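Local coordinates for protein acetyl xylan esterase (Paenibacillus sp. R4, PDB 6AGQ) that probably removes acetyl groups from xylan as a cold-active acetyl xylan esterase of the alpha/beta-hydrolase clan, at residues V227-K230 against N231-R235; H213-R216 against S217-H221; Y154-V157 against Y158-C161. All coordinates share one frame; numbering follows the deposited sequence.

Contact 1 of 3, residues V227-K230 against N231-R235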
loop_
_atom_site.group_PDB
_atom_site.type_symbol
_atom_site.label_atom_id
_atom_site.label_comp_id
_atom_site.label_asym_id
_atom_site.label_seq_id
_atom_site.Cartn_x
_atom_site.Cartn_y
_atom_site.Cartn_z
ATOM N N VAL A 227 14.651 0.514 -13.043
ATOM C CA VAL A 227 15.128 0.696 -11.698
ATOM C C VAL A 227 16.509 -0.002 -11.415
ATOM O O VAL A 227 17.258 0.469 -10.568
ATOM C CB VAL A 227 14.040 0.289 -10.655
ATOM C CG1 VAL A 227 14.024 -1.195 -10.390
ATOM C CG2 VAL A 227 14.269 0.993 -9.319
ATOM N N GLU A 228 16.840 -1.098 -12.120
ATOM C CA GLU A 228 18.140 -1.782 -11.972
ATOM C C GLU A 228 19.281 -0.806 -12.306
ATOM O O GLU A 228 20.321 -0.837 -11.700
ATOM C CB GLU A 228 18.223 -2.993 -12.913
ATOM C CG GLU A 228 17.235 -4.123 -12.609
ATOM C CD GLU A 228 17.305 -5.297 -13.619
ATOM O OE1 GLU A 228 18.383 -5.583 -14.158
ATOM O OE2 GLU A 228 16.276 -5.976 -13.871
ATOM N N ILE A 229 19.072 0.086 -13.254
ATOM C CA ILE A 229 20.127 1.073 -13.573
ATOM C C ILE A 229 20.332 2.040 -12.416
ATOM O O ILE A 229 21.464 2.356 -12.069
ATOM C CB ILE A 229 19.790 1.795 -14.860
ATOM C CG1 ILE A 229 19.906 0.824 -16.047
ATOM C CG2 ILE A 229 20.765 2.878 -15.110
ATOM C CD1 ILE A 229 19.164 1.310 -17.250
ATOM N N LYS A 230 19.245 2.492 -11.801
ATOM C CA LYS A 230 19.329 3.355 -10.640
ATOM C C LYS A 230 20.016 2.563 -9.499
ATOM O O LYS A 230 20.930 3.069 -8.831
ATOM C CB LYS A 230 17.906 3.881 -10.273
ATOM C CG LYS A 230 17.825 4.758 -9.032
ATOM C CD LYS A 230 16.469 4.688 -8.310
ATOM C CE LYS A 230 16.397 3.418 -7.492
ATOM N NZ LYS A 230 15.100 3.184 -6.806
ATOM N N ASN A 231 19.633 1.297 -9.310
ATOM C CA ASN A 231 20.277 0.468 -8.255
ATOM C C ASN A 231 21.744 0.179 -8.560
ATOM O O ASN A 231 22.528 0.185 -7.694
ATOM C CB ASN A 231 19.457 -0.774 -7.999
ATOM C CG ASN A 231 18.108 -0.440 -7.406
ATOM O OD1 ASN A 231 17.845 0.703 -7.098
ATOM N ND2 ASN A 231 17.245 -1.399 -7.301
ATOM N N TRP A 232 22.133 0.057 -9.820
ATOM C CA TRP A 232 23.578 0.062 -10.155
ATOM C C TRP A 232 24.298 1.254 -9.518
ATOM O O TRP A 232 25.273 1.059 -8.799
ATOM C CB TRP A 232 23.839 0.042 -11.666
ATOM C CG TRP A 232 25.240 -0.280 -11.986
ATOM C CD1 TRP A 232 25.759 -1.507 -12.089
ATOM C CD2 TRP A 232 26.343 0.643 -12.173
ATOM N NE1 TRP A 232 27.088 -1.436 -12.339
ATOM C CE2 TRP A 232 27.470 -0.123 -12.423
ATOM C CE3 TRP A 232 26.452 2.040 -12.203
ATOM C CZ2 TRP A 232 28.739 0.441 -12.644
ATOM C CZ3 TRP A 232 27.704 2.624 -12.401
ATOM C CH2 TRP A 232 28.847 1.807 -12.627
ATOM N N PHE A 233 23.803 2.471 -9.778
ATOM C CA PHE A 233 24.402 3.640 -9.189
ATOM C C PHE A 233 24.486 3.554 -7.704
ATOM O O PHE A 233 25.560 3.751 -7.165
ATOM C CB PHE A 233 23.759 4.960 -9.637
ATOM C CG PHE A 233 24.107 5.287 -11.045
ATOM C CD1 PHE A 233 25.356 5.708 -11.349
ATOM C CD2 PHE A 233 23.217 5.050 -12.069
ATOM C CE1 PHE A 233 25.731 5.983 -12.639
ATOM C CE2 PHE A 233 23.584 5.311 -13.374
ATOM C CZ PHE A 233 24.857 5.757 -13.652
ATOM N N ARG A 234 23.384 3.188 -7.070
ATOM C CA ARG A 234 23.329 3.048 -5.638
ATOM C C ARG A 234 24.410 2.145 -5.078
ATOM O O ARG A 234 24.914 2.420 -3.987
ATOM C CB ARG A 234 21.969 2.544 -5.163
ATOM C CG ARG A 234 20.849 3.542 -5.252
ATOM C CD ARG A 234 19.516 2.902 -4.906
ATOM N NE ARG A 234 19.457 2.302 -3.559
ATOM C CZ ARG A 234 19.087 2.949 -2.449
ATOM N NH1 ARG A 234 18.734 4.215 -2.506
ATOM N NH2 ARG A 234 19.022 2.318 -1.281
ATOM N N ARG A 235 24.740 1.047 -5.768
ATOM C CA ARG A 235 25.801 0.102 -5.276
ATOM C C ARG A 235 27.253 0.307 -5.753
ATOM O O ARG A 235 28.180 -0.052 -5.083
ATOM C CB ARG A 235 25.402 -1.300 -5.607
ATOM C CG ARG A 235 24.125 -1.704 -4.921
ATOM C CD ARG A 235 24.430 -2.967 -4.198
ATOM N NE ARG A 235 23.280 -3.660 -3.645
ATOM C CZ ARG A 235 23.116 -3.925 -2.358
ATOM N NH1 ARG A 235 23.946 -3.468 -1.426
ATOM N NH2 ARG A 235 22.080 -4.613 -2.002
#
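Val227 O receives Asn231 N at 2.8 Å, and Glu228, Ile229 and Lys230 pass their carbonyl oxygens in the same i to i+4 fashion to the amides of Trp232, Phe233 and Arg234, giving about two and a half turns of alpha-helix. On one side of the helix the amide of Asn231 and the tail of Lys230 meet. The Lys230 chain leaves with CG anti to the backbone N, then bends at chi3 (78°), and this carries CE to 3.1 Å from Asn231 OD1. The same oxygen has Val227 CG2 at 4.2 Å, while Asn231 CG leans over Val227 O. With an alanine here in place of Asn231, the side-chain oxygen beside Lys230 CE would be gone and the lysine tail would probably be left with one neighbour fewer to fix its bend. Further on, Lys230 CE runs alongside Arg234 CD at 4.1 Å, the two chains pointing the same way; their charged ends stay apart, and Arg234 NH1 bonds the backbone O of Asp300 while NH2 makes a salt bridge with Glu304, both of the second subunit. All this belongs to helix 226-236, an amphipathic helix with one flank in a subunit interface and the other against helices 214-219 and 243-251 of its own chain. On the buried flank Ile229 and Phe233 lie side by side, CG2 touching CE2 at 4.1 Å, and Phe233 CD2 also comes to 3.2 Å from Ile229 O. The preceding residue, Trp232, brings CE3 over the centre of the Phe233 ring, 3.9 Å above its plane. Val246 of helix 243-251 touches both aromatic side chains. Glu228, on another side, sends OE1 to the backbone N of Met142.

Contact 2 of 3, residues H213-R216 against S217-H221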
loop_
_atom_site.group_PDB
_atom_site.type_symbol
_atom_site.label_atom_id
_atom_site.label_comp_id
_atom_site.label_asym_id
_atom_site.label_seq_id
_atom_site.Cartn_x
_atom_site.Cartn_y
_atom_site.Cartn_z
ATOM N N HIS A 213 15.309 5.642 -24.915
ATOM C CA HIS A 213 15.665 6.863 -24.269
ATOM C C HIS A 213 16.120 6.655 -22.826
ATOM O O HIS A 213 15.502 7.203 -21.908
ATOM C CB HIS A 213 14.470 7.830 -24.435
ATOM C CG HIS A 213 14.837 9.268 -24.287
ATOM N ND1 HIS A 213 16.147 9.702 -24.231
ATOM C CD2 HIS A 213 14.067 10.380 -24.210
ATOM C CE1 HIS A 213 16.169 11.020 -24.089
ATOM N NE2 HIS A 213 14.920 11.453 -24.060
ATOM N N PHE A 214 17.162 5.817 -22.651
ATOM C CA PHE A 214 17.629 5.348 -21.318
ATOM C C PHE A 214 17.804 6.392 -20.202
ATOM O O PHE A 214 17.400 6.171 -19.067
ATOM C CB PHE A 214 18.933 4.572 -21.412
ATOM C CG PHE A 214 18.775 3.147 -21.925
ATOM C CD1 PHE A 214 18.207 2.159 -21.122
ATOM C CD2 PHE A 214 19.222 2.801 -23.192
ATOM C CE1 PHE A 214 18.080 0.855 -21.563
ATOM C CE2 PHE A 214 19.093 1.510 -23.652
ATOM C CZ PHE A 214 18.518 0.530 -22.832
ATOM N N ARG A 215 18.481 7.476 -20.492
ATOM C CA ARG A 215 18.785 8.465 -19.487
ATOM C C ARG A 215 17.511 9.170 -18.981
ATOM O O ARG A 215 17.400 9.487 -17.819
ATOM C CB ARG A 215 19.769 9.466 -20.048
ATOM C CG ARG A 215 20.346 10.404 -18.991
ATOM C CD ARG A 215 20.967 11.615 -19.672
ATOM N NE ARG A 215 22.294 11.299 -20.192
ATOM C CZ ARG A 215 23.411 11.330 -19.466
ATOM N NH1 ARG A 215 23.421 11.647 -18.150
ATOM N NH2 ARG A 215 24.535 11.025 -20.063
ATOM N N ARG A 216 16.522 9.329 -19.828
ATOM C CA ARG A 216 15.242 9.872 -19.385
ATOM C C ARG A 216 14.414 8.861 -18.566
ATOM O O ARG A 216 13.881 9.200 -17.514
ATOM C CB ARG A 216 14.452 10.432 -20.546
ATOM C CG ARG A 216 13.187 11.139 -20.088
ATOM C CD ARG A 216 12.415 11.735 -21.254
ATOM N NE ARG A 216 11.085 12.130 -20.799
ATOM C CZ ARG A 216 10.794 13.273 -20.149
ATOM N NH1 ARG A 216 9.548 13.484 -19.737
ATOM N NH2 ARG A 216 11.713 14.203 -19.907
ATOM N N SER A 217 14.286 7.645 -19.064
ATOM C CA SER A 217 13.646 6.569 -18.320
ATOM C C SER A 217 14.140 6.558 -16.888
ATOM O O SER A 217 13.340 6.632 -15.960
ATOM C CB SER A 217 13.945 5.264 -18.975
ATOM O OG SER A 217 13.438 5.266 -20.296
ATOM N N VAL A 218 15.457 6.519 -16.707
ATOM C CA VAL A 218 16.050 6.477 -15.370
ATOM C C VAL A 218 15.787 7.719 -14.528
ATOM O O VAL A 218 15.322 7.598 -13.421
ATOM C CB VAL A 218 17.573 6.238 -15.444
ATOM C CG1 VAL A 218 18.225 6.455 -14.076
ATOM C CG2 VAL A 218 17.867 4.812 -15.939
ATOM N N GLU A 219 16.046 8.910 -15.071
ATOM C CA GLU A 219 15.872 10.154 -14.340
ATOM C C GLU A 219 14.426 10.497 -13.998
ATOM O O GLU A 219 14.172 11.105 -12.955
ATOM C CB GLU A 219 16.586 11.333 -15.045
ATOM C CG GLU A 219 15.751 12.103 -16.062
ATOM C CD GLU A 219 16.535 13.126 -16.914
ATOM O OE1 GLU A 219 17.766 12.956 -17.140
ATOM O OE2 GLU A 219 15.891 14.113 -17.371
ATOM N N ILE A 220 13.457 10.107 -14.822
ATOM C CA ILE A 220 12.068 10.292 -14.409
ATOM C C ILE A 220 11.524 9.161 -13.565
ATOM O O ILE A 220 10.320 9.119 -13.286
ATOM C CB ILE A 220 11.127 10.660 -15.581
ATOM C CG1 ILE A 220 10.839 9.474 -16.512
ATOM C CG2 ILE A 220 11.682 11.898 -16.286
ATOM C CD1 ILE A 220 9.973 9.848 -17.702
ATOM N N HIS A 221 12.399 8.242 -13.155
ATOM C CA HIS A 221 12.086 7.216 -12.147
ATOM C C HIS A 221 11.042 6.239 -12.642
ATOM O O HIS A 221 10.212 5.789 -11.877
ATOM C CB HIS A 221 11.641 7.862 -10.827
ATOM C CG HIS A 221 12.635 8.839 -10.290
ATOM N ND1 HIS A 221 13.902 8.461 -9.898
ATOM C CD2 HIS A 221 12.561 10.179 -10.101
ATOM C CE1 HIS A 221 14.569 9.530 -9.499
ATOM N NE2 HIS A 221 13.777 10.584 -9.609
#
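His213 O is the acceptor at the start of this short helix: Ser217 N reaches it at 3.1 Å, almost straight at 175°, and Arg216 N adds a weak bond. Ser217 OG lies 3.3 Å from the same His213 O, but Cys212 O competes for its proton, so that bond is not settled. The serine torsion (chi1 -61°) puts OG beside its own backbone N, which is why it comes back over the first turn. His213 is the N-cap of helix 214-219, and its imidazole is roofed on one face by Arg216 CB, 3.6 Å above the ring plane; its NE2 goes to Tyr14 OH. From there Arg216 runs out extended to NE, which bonds Ser280 OG. Ile220 crosses that chain, setting CG2 over one face of the guanidinium, 4.2 Å above the plane, with CD1 4.0 Å from Arg216 NE. Ile220 CG1 sits between backbone N and carbonyl carbon (chi1 73°), which presses it to 3.2 Å from Arg216 O, an oxygen also bonded by Ile220 N at 2.9 Å. The helix ends there in a Schellman motif: His221, at positive phi, gives its N to Val218 O, and Ala222 N turns back to Ser217 O. Arg215 crosses Glu219 without a salt bridge, its charge going instead to Glu243. With the arginine charges directed outward to other elements, the contact inside the turn is chiefly backbone bonding and aliphatic cover.

Contact 3 of 3, residues Y154-V157 against Y158-C161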
loop_
_atom_site.group_PDB
_atom_site.type_symbol
_atom_site.label_atom_id
_atom_site.label_comp_id
_atom_site.label_asym_id
_atom_site.label_seq_id
_atom_site.Cartn_x
_atom_site.Cartn_y
_atom_site.Cartn_z
ATOM N N TYR A 154 22.912 -6.945 -23.714
ATOM C CA TYR A 154 22.039 -6.833 -24.877
ATOM C C TYR A 154 22.776 -6.937 -26.174
ATOM O O TYR A 154 22.098 -7.049 -27.215
ATOM C CB TYR A 154 21.049 -5.635 -24.832
ATOM C CG TYR A 154 19.839 -5.867 -23.905
ATOM C CD1 TYR A 154 18.763 -6.691 -24.296
ATOM C CD2 TYR A 154 19.752 -5.206 -22.669
ATOM C CE1 TYR A 154 17.680 -6.932 -23.452
ATOM C CE2 TYR A 154 18.654 -5.383 -21.833
ATOM C CZ TYR A 154 17.626 -6.248 -22.210
ATOM O OH TYR A 154 16.568 -6.418 -21.384
ATOM N N LYS A 155 24.112 -6.991 -26.170
ATOM C CA LYS A 155 24.787 -7.197 -27.434
ATOM C C LYS A 155 24.459 -8.577 -28.022
ATOM O O LYS A 155 23.940 -8.659 -29.097
ATOM C CB LYS A 155 26.288 -7.016 -27.342
ATOM C CG LYS A 155 26.967 -7.074 -28.698
ATOM C CD LYS A 155 28.498 -7.004 -28.587
ATOM C CE LYS A 155 29.129 -8.343 -28.788
ATOM N NZ LYS A 155 30.576 -8.241 -28.480
ATOM N N GLN A 156 24.765 -9.642 -27.306
ATOM C CA GLN A 156 24.433 -10.957 -27.752
ATOM C C GLN A 156 22.913 -11.169 -27.853
ATOM O O GLN A 156 22.469 -11.900 -28.758
ATOM C CB GLN A 156 25.094 -12.047 -26.879
ATOM C CG GLN A 156 26.579 -12.213 -27.160
ATOM C CD GLN A 156 26.859 -12.898 -28.499
ATOM O OE1 GLN A 156 26.069 -13.716 -28.975
ATOM N NE2 GLN A 156 27.963 -12.532 -29.125
ATOM N N VAL A 157 22.088 -10.478 -27.045
ATOM C CA VAL A 157 20.612 -10.583 -27.243
ATOM C C VAL A 157 20.181 -10.085 -28.621
ATOM O O VAL A 157 19.394 -10.756 -29.332
ATOM C CB VAL A 157 19.843 -9.876 -26.088
ATOM C CG1 VAL A 157 18.356 -9.973 -26.263
ATOM C CG2 VAL A 157 20.239 -10.507 -24.749
ATOM N N TYR A 158 20.702 -8.911 -29.036
ATOM C CA TYR A 158 20.317 -8.341 -30.328
ATOM C C TYR A 158 20.783 -9.205 -31.466
ATOM O O TYR A 158 20.074 -9.394 -32.465
ATOM C CB TYR A 158 20.820 -6.911 -30.522
ATOM C CG TYR A 158 20.109 -5.854 -29.703
ATOM C CD1 TYR A 158 19.327 -6.171 -28.599
ATOM C CD2 TYR A 158 20.248 -4.532 -30.006
ATOM C CE1 TYR A 158 18.700 -5.188 -27.855
ATOM C CE2 TYR A 158 19.658 -3.549 -29.199
ATOM C CZ TYR A 158 18.887 -3.885 -28.164
ATOM O OH TYR A 158 18.289 -2.942 -27.385
ATOM N N LEU A 159 21.970 -9.753 -31.327
ATOM C CA LEU A 159 22.442 -10.722 -32.336
ATOM C C LEU A 159 21.577 -11.982 -32.419
ATOM O O LEU A 159 21.356 -12.497 -33.517
ATOM C CB LEU A 159 23.908 -11.112 -32.024
ATOM C CG LEU A 159 24.884 -9.968 -32.150
ATOM C CD1 LEU A 159 26.275 -10.420 -31.741
ATOM C CD2 LEU A 159 24.946 -9.348 -33.542
ATOM N N ASP A 160 21.169 -12.547 -31.279
ATOM C CA ASP A 160 20.209 -13.711 -31.282
ATOM C C ASP A 160 18.925 -13.367 -32.055
ATOM O O ASP A 160 18.374 -14.219 -32.776
ATOM C CB ASP A 160 19.777 -14.103 -29.902
ATOM C CG ASP A 160 20.934 -14.555 -28.998
ATOM O OD1 ASP A 160 22.003 -14.983 -29.520
ATOM O OD2 ASP A 160 20.778 -14.452 -27.726
ATOM N N CYS A 161 18.487 -12.098 -31.916
ATOM C CA CYS A 161 17.270 -11.583 -32.514
ATOM C C CYS A 161 17.391 -11.423 -33.994
ATOM O O CYS A 161 16.383 -11.510 -34.670
ATOM C CB CYS A 161 16.790 -10.260 -31.851
ATOM S SG CYS A 161 16.240 -10.475 -30.124
#
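Gln156 O takes the amide of Asp160, N to O 2.9 Å, the shortest of four i to i+4 backbone bonds here, and the carboxylate of the same aspartate folds back over that carbonyl. With chi1 at -61°, Asp160 CG stands beside its own backbone N and 3.1 Å from Gln156 O, and the two carboxylate oxygens lie about equally far from it. Three acceptor oxygens so close would probably repel one another, and the salt bridge from Asp160 OD2 to Arg121 NE is likely to offset this. Val157 O receives Cys161 N at 3.0 Å, a more bent bond of 144°. Around this backbone the side chains pack obliquely. Tyr158 swings its ring back over the preceding turn, so that CD1 lies 3.2 Å from Tyr154 O and CE1 rests 3.9 Å from Tyr154 CB. The two phenols cross, and their hydroxyls part company: Tyr154 OH bonds Gln186 OE1, and Tyr158 OH bonds Phe253 O. On another side Gln156, bent at chi2 (-73°), lays NE2 against Leu159 CD1 at 3.8 Å. Val157 CG1 and Cys161 SG make a looser apolar pair at 4.4 Å. These residues sit on helix 153-170, which crosses between parallel strands 114-118 and 179-184 in the alpha/beta-hydrolase fold and packs on helix 186-197 through Leu190, met by Val157, Tyr158 and Cys161. Gln186 lies in the GxSxG sequence at the probable nucleophile elbow, so the Tyr154 hydroxyl ties this helix to the region of the likely active serine. Buried polar ends thus find mates outside the helix, leaving the local contact mostly to backbone bonds and apolar packing, with the Asp160 carboxylate over Gln156 O the polar exception.

All three contacts are local, made between neighbouring turns of one helix, yet they sit at different depths. Contact 3 is the buried one, on a helix of the central alpha/beta fold, with its centre about 9 Å from that of the chain; its polar groups are matched within the chain. Contacts 1 and 2 lie farther out, on helices that follow each other in sequence and touch directly, Ile229 CG2 meeting Val218 CG2 at 3.6 Å. A bound zinc ion lies near Phe214 of contact 2. Contact 1 turns its outer arginines to other subunits, whereas contact 2 spends its own on the same chain. Contact 3 touches neither of the others.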